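Local coordinates for protein pyocin S5 (Pseudomonas aeruginosa PAO1, PDB 6THK) that probably kills related bacteria as a channel-forming bacteriocin that depolarises the cytoplasmic membrane after being imported into the target cell, at residues S402-V413 with S452-T463. The protein carries 1 engineered substitution. Residues are numbered along the deposited sequence; the frame is centred on the assembly and turned at random.
Sequences SLEKFSKGFGVV and SWLVGIAFATAT
Phe406 and Leu403 fit as knobs into holes on helix 451-464, a worked example of how two helices of a colicin pore-forming domain pack in its soluble, all-helical form. The axes of the two short helical segments come within 8.5 Å, their directions 141° apart, closer to antiparallel than to perpendicular. Gly456, with no side chain to face helix 396-409, lets the backbones approach, its CA 5.2 Å from Phe406 CA. Phe406 settles among Gly456, Phe459, Ala460 and Thr463. Phe459 CB stands over one face of its ring, 3.7 Å from the centroid in a CH-pi contact, while the Phe459 ring turns its own edge toward the Phe406 face in a T-shaped pair with planes at 78°. Thr463 CG2 meets the same Phe406 ring at its edge. Phe410, one turn on, directs CZ to within 4.0 Å of Phe459 CE2, which lies in the plane of the Phe410 ring. Phe330 of helix 272-338 meets Phe406 edge-to-face and also touches the Phe459 ring.

Leu403, the second knob, sits among Trp453, Gly456, Ile457 and Ala460. With CG swung away from the backbone N (chi1 173°), CD1 comes 3.7 Å from Trp453 NE1 and also touches Ile457 CG1. The indole nitrogen is buried here and has no hydrogen-bonding partner in the model; Trp453 and the residues after it on helix 451-464 lie in a predicted transmembrane segment. Beyond Phe410, Gly411 takes positive phi in a Schellman motif, and the returning chain lays Val412 CG1 against Ser452 CB. Ser407 OG sits at the indole edge, 3.5 Å from Trp453 CD1, but donates a hydrogen bond to Leu403 O at 2.7 Å, reaching that oxygen from the face opposite to the one used by Ser407 N.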
ATOM      1  N   SER A 402     -44.443  21.132  -5.292  1.00 46.55           N
ATOM      2  CA  SER A 402     -44.694  21.355  -6.714  1.00 45.04           C
ATOM      3  C   SER A 402     -43.750  22.420  -7.242  1.00 48.27           C
ATOM      4  O   SER A 402     -43.143  22.223  -8.294  1.00 47.09           O
ATOM      5  CB  SER A 402     -46.145  21.754  -6.943  1.00 46.37           C
ATOM      6  OG  SER A 402     -46.979  20.660  -6.602  1.00 51.52           O
ATOM      7  N   LEU A 403     -43.566  23.524  -6.471  1.00 45.19           N
ATOM      8  CA  LEU A 403     -42.634  24.594  -6.831  1.00 44.78           C
ATOM      9  C   LEU A 403     -41.176  24.080  -6.940  1.00 49.46           C
ATOM     10  O   LEU A 403     -40.446  24.537  -7.815  1.00 47.59           O
ATOM     11  CB  LEU A 403     -42.758  25.802  -5.877  1.00 44.31           C
ATOM     12  CG  LEU A 403     -41.727  26.950  -6.032  1.00 47.85           C
ATOM     13  CD1 LEU A 403     -41.836  27.627  -7.398  1.00 47.92           C
ATOM     14  CD2 LEU A 403     -41.884  27.987  -4.922  1.00 47.22           C
ATOM     15  N   GLU A 404     -40.768  23.100  -6.111  1.00 48.90           N
ATOM     16  CA  GLU A 404     -39.394  22.609  -6.235  1.00 49.99           C
ATOM     17  C   GLU A 404     -39.242  21.771  -7.515  1.00 53.64           C
ATOM     18  O   GLU A 404     -38.289  21.988  -8.264  1.00 53.13           O
ATOM     19  CB  GLU A 404     -38.857  21.925  -4.957  1.00 52.10           C
ATOM     20  CG  GLU A 404     -39.511  20.622  -4.521  1.00 68.32           C
ATOM     21  CD  GLU A 404     -38.759  19.891  -3.422  1.00 99.32           C
ATOM     22  OE1 GLU A 404     -37.641  19.395  -3.697  1.00 98.13           O
ATOM     23  OE2 GLU A 404     -39.283  19.819  -2.285  1.00 94.26           O
ATOM     24  N   LYS A 405     -40.257  20.944  -7.836  1.00 49.89           N
ATOM     25  CA  LYS A 405     -40.291  20.142  -9.061  1.00 48.30           C
ATOM     26  C   LYS A 405     -40.338  21.037 -10.315  1.00 49.74           C
ATOM     27  O   LYS A 405     -39.545  20.825 -11.234  1.00 49.86           O
ATOM     28  CB  LYS A 405     -41.478  19.167  -9.035  1.00 49.88           C
ATOM     29  CG  LYS A 405     -41.136  17.812  -8.416  1.00 49.26           C
ATOM     30  CD  LYS A 405     -42.348  16.896  -8.294  1.00 54.08           C
ATOM     31  CE  LYS A 405     -43.175  17.193  -7.062  1.00 66.23           C
ATOM     32  NZ  LYS A 405     -44.433  16.401  -7.001  1.00 76.78           N
ATOM     33  N   PHE A 406     -41.234  22.045 -10.351  1.00 44.36           N
ATOM     34  CA  PHE A 406     -41.321  22.957 -11.508  1.00 42.75           C
ATOM     35  C   PHE A 406     -40.023  23.737 -11.681  1.00 47.53           C
ATOM     36  O   PHE A 406     -39.536  23.850 -12.809  1.00 47.96           O
ATOM     37  CB  PHE A 406     -42.537  23.906 -11.426  1.00 43.32           C
ATOM     38  CG  PHE A 406     -43.886  23.249 -11.638  1.00 43.42           C
ATOM     39  CD1 PHE A 406     -44.159  22.534 -12.803  1.00 44.61           C
ATOM     40  CD2 PHE A 406     -44.902  23.388 -10.696  1.00 43.84           C
ATOM     41  CE1 PHE A 406     -45.399  21.911 -12.985  1.00 44.86           C
ATOM     42  CE2 PHE A 406     -46.146  22.770 -10.883  1.00 45.69           C
ATOM     43  CZ  PHE A 406     -46.389  22.052 -12.032  1.00 43.45           C
ATOM     44  N   SER A 407     -39.435  24.215 -10.559  1.00 43.99           N
ATOM     45  CA  SER A 407     -38.166  24.950 -10.558  1.00 45.03           C
ATOM     46  C   SER A 407     -37.017  24.101 -11.114  1.00 50.16           C
ATOM     47  O   SER A 407     -36.200  24.606 -11.891  1.00 50.13           O
ATOM     48  CB  SER A 407     -37.824  25.467  -9.165  1.00 48.82           C
ATOM     49  OG  SER A 407     -38.757  26.453  -8.750  1.00 57.96           O
ATOM     50  N   LYS A 408     -36.968  22.813 -10.731  1.00 46.50           N
ATOM     51  CA  LYS A 408     -35.970  21.874 -11.229  1.00 46.90           C
ATOM     52  C   LYS A 408     -36.158  21.695 -12.753  1.00 52.47           C
ATOM     53  O   LYS A 408     -35.217  21.927 -13.499  1.00 51.55           O
ATOM     54  CB  LYS A 408     -36.093  20.541 -10.495  1.00 50.42           C
ATOM     55  CG  LYS A 408     -35.172  20.423  -9.284  1.00 70.29           C
ATOM     56  CD  LYS A 408     -35.183  19.019  -8.681  1.00 78.05           C
ATOM     57  CE  LYS A 408     -34.378  18.946  -7.407  1.00 87.13           C
ATOM     58  NZ  LYS A 408     -34.472  17.608  -6.768  1.00 96.96           N
ATOM     59  N   GLY A 409     -37.390  21.402 -13.186  1.00 50.42           N
ATOM     60  CA  GLY A 409     -37.761  21.237 -14.589  1.00 50.52           C
ATOM     61  C   GLY A 409     -37.331  22.392 -15.479  1.00 55.01           C
ATOM     62  O   GLY A 409     -36.820  22.163 -16.583  1.00 55.15           O
ATOM     63  N   PHE A 410     -37.508  23.645 -14.981  1.00 49.66           N
ATOM     64  CA  PHE A 410     -37.123  24.888 -15.660  1.00 48.20           C
ATOM     65  C   PHE A 410     -35.646  25.248 -15.448  1.00 51.03           C
ATOM     66  O   PHE A 410     -35.148  26.189 -16.063  1.00 51.06           O
ATOM     67  CB  PHE A 410     -38.028  26.059 -15.210  1.00 49.76           C
ATOM     68  CG  PHE A 410     -39.510  25.897 -15.464  1.00 50.14           C
ATOM     69  CD1 PHE A 410     -39.977  25.322 -16.647  1.00 51.13           C
ATOM     70  CD2 PHE A 410     -40.444  26.392 -14.556  1.00 50.91           C
ATOM     71  CE1 PHE A 410     -41.348  25.179 -16.881  1.00 50.76           C
ATOM     72  CE2 PHE A 410     -41.816  26.261 -14.800  1.00 52.38           C
ATOM     73  CZ  PHE A 410     -42.256  25.661 -15.962  1.00 49.90           C
ATOM     74  N   GLY A 411     -34.957  24.503 -14.592  1.00 47.12           N
ATOM     75  CA  GLY A 411     -33.544  24.746 -14.316  1.00 47.50           C
ATOM     76  C   GLY A 411     -33.271  26.105 -13.700  1.00 52.26           C
ATOM     77  O   GLY A 411     -32.409  26.844 -14.183  1.00 53.88           O
ATOM     78  N   VAL A 412     -34.063  26.463 -12.681  1.00 46.18           N
ATOM     79  CA  VAL A 412     -33.947  27.706 -11.918  1.00 44.45           C
ATOM     80  C   VAL A 412     -33.602  27.286 -10.485  1.00 48.41           C
ATOM     81  O   VAL A 412     -34.000  26.184 -10.066  1.00 46.78           O
ATOM     82  CB  VAL A 412     -35.188  28.655 -12.015  1.00 47.24           C
ATOM     83  CG1 VAL A 412     -35.361  29.210 -13.423  1.00 46.96           C
ATOM     84  CG2 VAL A 412     -36.467  27.993 -11.541  1.00 46.30           C
ATOM     85  N   VAL A 413     -32.799  28.098  -9.763  1.00 45.85           N
ATOM     86  CA  VAL A 413     -32.433  27.723  -8.388  1.00 47.56           C
ATOM     87  C   VAL A 413     -33.648  27.809  -7.442  1.00 50.97           C
ATOM     88  O   VAL A 413     -34.572  28.609  -7.676  1.00 50.85           O
ATOM     89  CB  VAL A 413     -31.165  28.440  -7.799  1.00 52.93           C
ATOM     90  CG1 VAL A 413     -29.893  28.005  -8.527  1.00 52.89           C
ATOM     91  CG2 VAL A 413     -31.305  29.970  -7.792  1.00 53.16           C
ATOM     92  N   SER A 452     -39.154  32.296 -15.087  1.00 38.51           N
ATOM     93  CA  SER A 452     -39.610  30.917 -14.966  1.00 39.90           C
ATOM     94  C   SER A 452     -39.963  30.536 -13.520  1.00 44.83           C
ATOM     95  O   SER A 452     -40.822  29.702 -13.308  1.00 42.85           O
ATOM     96  CB  SER A 452     -38.564  29.960 -15.525  1.00 42.38           C
ATOM     97  OG  SER A 452     -38.112  30.403 -16.785  1.00 53.61           O
ATOM     98  N   TRP A 453     -39.270  31.107 -12.534  1.00 41.45           N
ATOM     99  CA  TRP A 453     -39.587  30.858 -11.136  1.00 41.66           C
ATOM    100  C   TRP A 453     -41.013  31.328 -10.824  1.00 42.43           C
ATOM    101  O   TRP A 453     -41.740  30.650 -10.115  1.00 40.15           O
ATOM    102  CB  TRP A 453     -38.590  31.546 -10.202  1.00 40.93           C
ATOM    103  CG  TRP A 453     -38.813  31.160  -8.792  1.00 41.99           C
ATOM    104  CD1 TRP A 453     -38.674  29.922  -8.260  1.00 44.99           C
ATOM    105  CD2 TRP A 453     -39.255  32.004  -7.733  1.00 41.90           C
ATOM    106  NE1 TRP A 453     -38.988  29.940  -6.932  1.00 44.70           N
ATOM    107  CE2 TRP A 453     -39.347  31.210  -6.582  1.00 46.03           C
ATOM    108  CE3 TRP A 453     -39.573  33.357  -7.642  1.00 43.30           C
ATOM    109  CZ2 TRP A 453     -39.745  31.721  -5.361  1.00 45.00           C
ATOM    110  CZ3 TRP A 453     -39.969  33.856  -6.430  1.00 44.71           C
ATOM    111  CH2 TRP A 453     -40.049  33.045  -5.306  1.00 45.09           C
ATOM    112  N   LEU A 454     -41.409  32.477 -11.369  1.00 39.65           N
ATOM    113  CA  LEU A 454     -42.761  33.007 -11.209  1.00 40.04           C
ATOM    114  C   LEU A 454     -43.770  32.050 -11.831  1.00 43.36           C
ATOM    115  O   LEU A 454     -44.843  31.838 -11.290  1.00 42.42           O
ATOM    116  CB  LEU A 454     -42.905  34.347 -11.910  1.00 40.37           C
ATOM    117  CG  LEU A 454     -42.380  35.610 -11.255  1.00 46.32           C
ATOM    118  CD1 LEU A 454     -42.937  36.817 -11.988  1.00 46.52           C
ATOM    119  CD2 LEU A 454     -42.752  35.642  -9.786  1.00 49.25           C
ATOM    120  N   VAL A 455     -43.415  31.488 -12.988  1.00 37.64           N
ATOM    121  CA  VAL A 455     -44.245  30.521 -13.691  1.00 35.70           C
ATOM    122  C   VAL A 455     -44.417  29.271 -12.837  1.00 38.05           C
ATOM    123  O   VAL A 455     -45.485  28.692 -12.802  1.00 38.21           O
ATOM    124  CB  VAL A 455     -43.687  30.167 -15.076  1.00 38.40           C
ATOM    125  CG1 VAL A 455     -44.611  29.197 -15.779  1.00 38.43           C
ATOM    126  CG2 VAL A 455     -43.520  31.422 -15.914  1.00 37.39           C
ATOM    127  N   GLY A 456     -43.359  28.858 -12.144  1.00 33.45           N
ATOM    128  CA  GLY A 456     -43.427  27.723 -11.244  1.00 34.16           C
ATOM    129  C   GLY A 456     -44.413  28.007 -10.123  1.00 41.55           C
ATOM    130  O   GLY A 456     -45.181  27.140  -9.744  1.00 43.60           O
ATOM    131  N   ILE A 457     -44.385  29.233  -9.605  1.00 37.94           N
ATOM    132  CA  ILE A 457     -45.294  29.681  -8.566  1.00 36.72           C
ATOM    133  C   ILE A 457     -46.732  29.610  -9.073  1.00 41.83           C
ATOM    134  O   ILE A 457     -47.620  29.146  -8.370  1.00 42.56           O
ATOM    135  CB  ILE A 457     -44.948  31.113  -8.132  1.00 38.38           C
ATOM    136  CG1 ILE A 457     -43.705  31.103  -7.251  1.00 37.48           C
ATOM    137  CG2 ILE A 457     -46.114  31.758  -7.418  1.00 38.97           C
ATOM    138  CD1 ILE A 457     -43.177  32.475  -6.926  1.00 39.21           C
ATOM    139  N   ALA A 458     -46.946  30.066 -10.301  1.00 36.92           N
ATOM    140  CA  ALA A 458     -48.266  30.027 -10.955  1.00 36.04           C
ATOM    141  C   ALA A 458     -48.789  28.596 -11.081  1.00 38.79           C
ATOM    142  O   ALA A 458     -49.929  28.312 -10.733  1.00 40.23           O
ATOM    143  CB  ALA A 458     -48.180  30.681 -12.328  1.00 36.73           C
ATOM    144  N   PHE A 459     -47.944  27.704 -11.548  1.00 34.57           N
ATOM    145  CA  PHE A 459     -48.250  26.293 -11.747  1.00 34.69           C
ATOM    146  C   PHE A 459     -48.403  25.544 -10.403  1.00 40.97           C
ATOM    147  O   PHE A 459     -49.348  24.763 -10.270  1.00 39.03           O
ATOM    148  CB  PHE A 459     -47.189  25.635 -12.658  1.00 35.16           C
ATOM    149  CG  PHE A 459     -47.132  26.085 -14.117  1.00 35.99           C
ATOM    150  CD1 PHE A 459     -47.940  27.122 -14.581  1.00 38.44           C
ATOM    151  CD2 PHE A 459     -46.265  25.473 -15.021  1.00 36.59           C
ATOM    152  CE1 PHE A 459     -47.902  27.517 -15.930  1.00 39.49           C
ATOM    153  CE2 PHE A 459     -46.227  25.871 -16.360  1.00 39.38           C
ATOM    154  CZ  PHE A 459     -47.053  26.884 -16.806  1.00 37.89           C
ATOM    155  N   ALA A 460     -47.499  25.797  -9.400  1.00 39.35           N
ATOM    156  CA  ALA A 460     -47.563  25.156  -8.057  1.00 39.32           C
ATOM    157  C   ALA A 460     -48.913  25.447  -7.380  1.00 44.27           C
ATOM    158  O   ALA A 460     -49.483  24.569  -6.722  1.00 45.18           O
ATOM    159  CB  ALA A 460     -46.411  25.629  -7.171  1.00 39.89           C
ATOM    160  N   THR A 461     -49.453  26.659  -7.621  1.00 39.90           N
ATOM    161  CA  THR A 461     -50.767  27.109  -7.153  1.00 39.28           C
ATOM    162  C   THR A 461     -51.908  26.228  -7.716  1.00 44.83           C
ATOM    163  O   THR A 461     -52.750  25.794  -6.947  1.00 45.95           O
ATOM    164  CB  THR A 461     -50.944  28.591  -7.486  1.00 42.97           C
ATOM    165  OG1 THR A 461     -49.890  29.311  -6.850  1.00 41.36           O
ATOM    166  CG2 THR A 461     -52.269  29.140  -7.009  1.00 43.67           C
ATOM    167  N   ALA A 462     -51.932  25.955  -9.040  1.00 39.45           N
ATOM    168  CA  ALA A 462     -52.956  25.125  -9.689  1.00 37.93           C
ATOM    169  C   ALA A 462     -53.004  23.703  -9.144  1.00 42.16           C
ATOM    170  O   ALA A 462     -54.045  23.069  -9.232  1.00 39.68           O
ATOM    171  CB  ALA A 462     -52.705  25.078 -11.186  1.00 38.51           C
ATOM    172  N   THR A 463     -51.876  23.193  -8.593  1.00 42.19           N
ATOM    173  CA  THR A 463     -51.758  21.821  -8.069  1.00 42.92           C
ATOM    174  C   THR A 463     -52.131  21.658  -6.579  1.00 50.77           C
ATOM    175  O   THR A 463     -52.354  20.533  -6.119  1.00 50.11           O
ATOM    176  CB  THR A 463     -50.332  21.263  -8.294  1.00 44.85           C
ATOM    177  OG1 THR A 463     -49.452  21.917  -7.380  1.00 40.77           O
ATOM    178  CG2 THR A 463     -49.841  21.387  -9.743  1.00 40.69           C
TER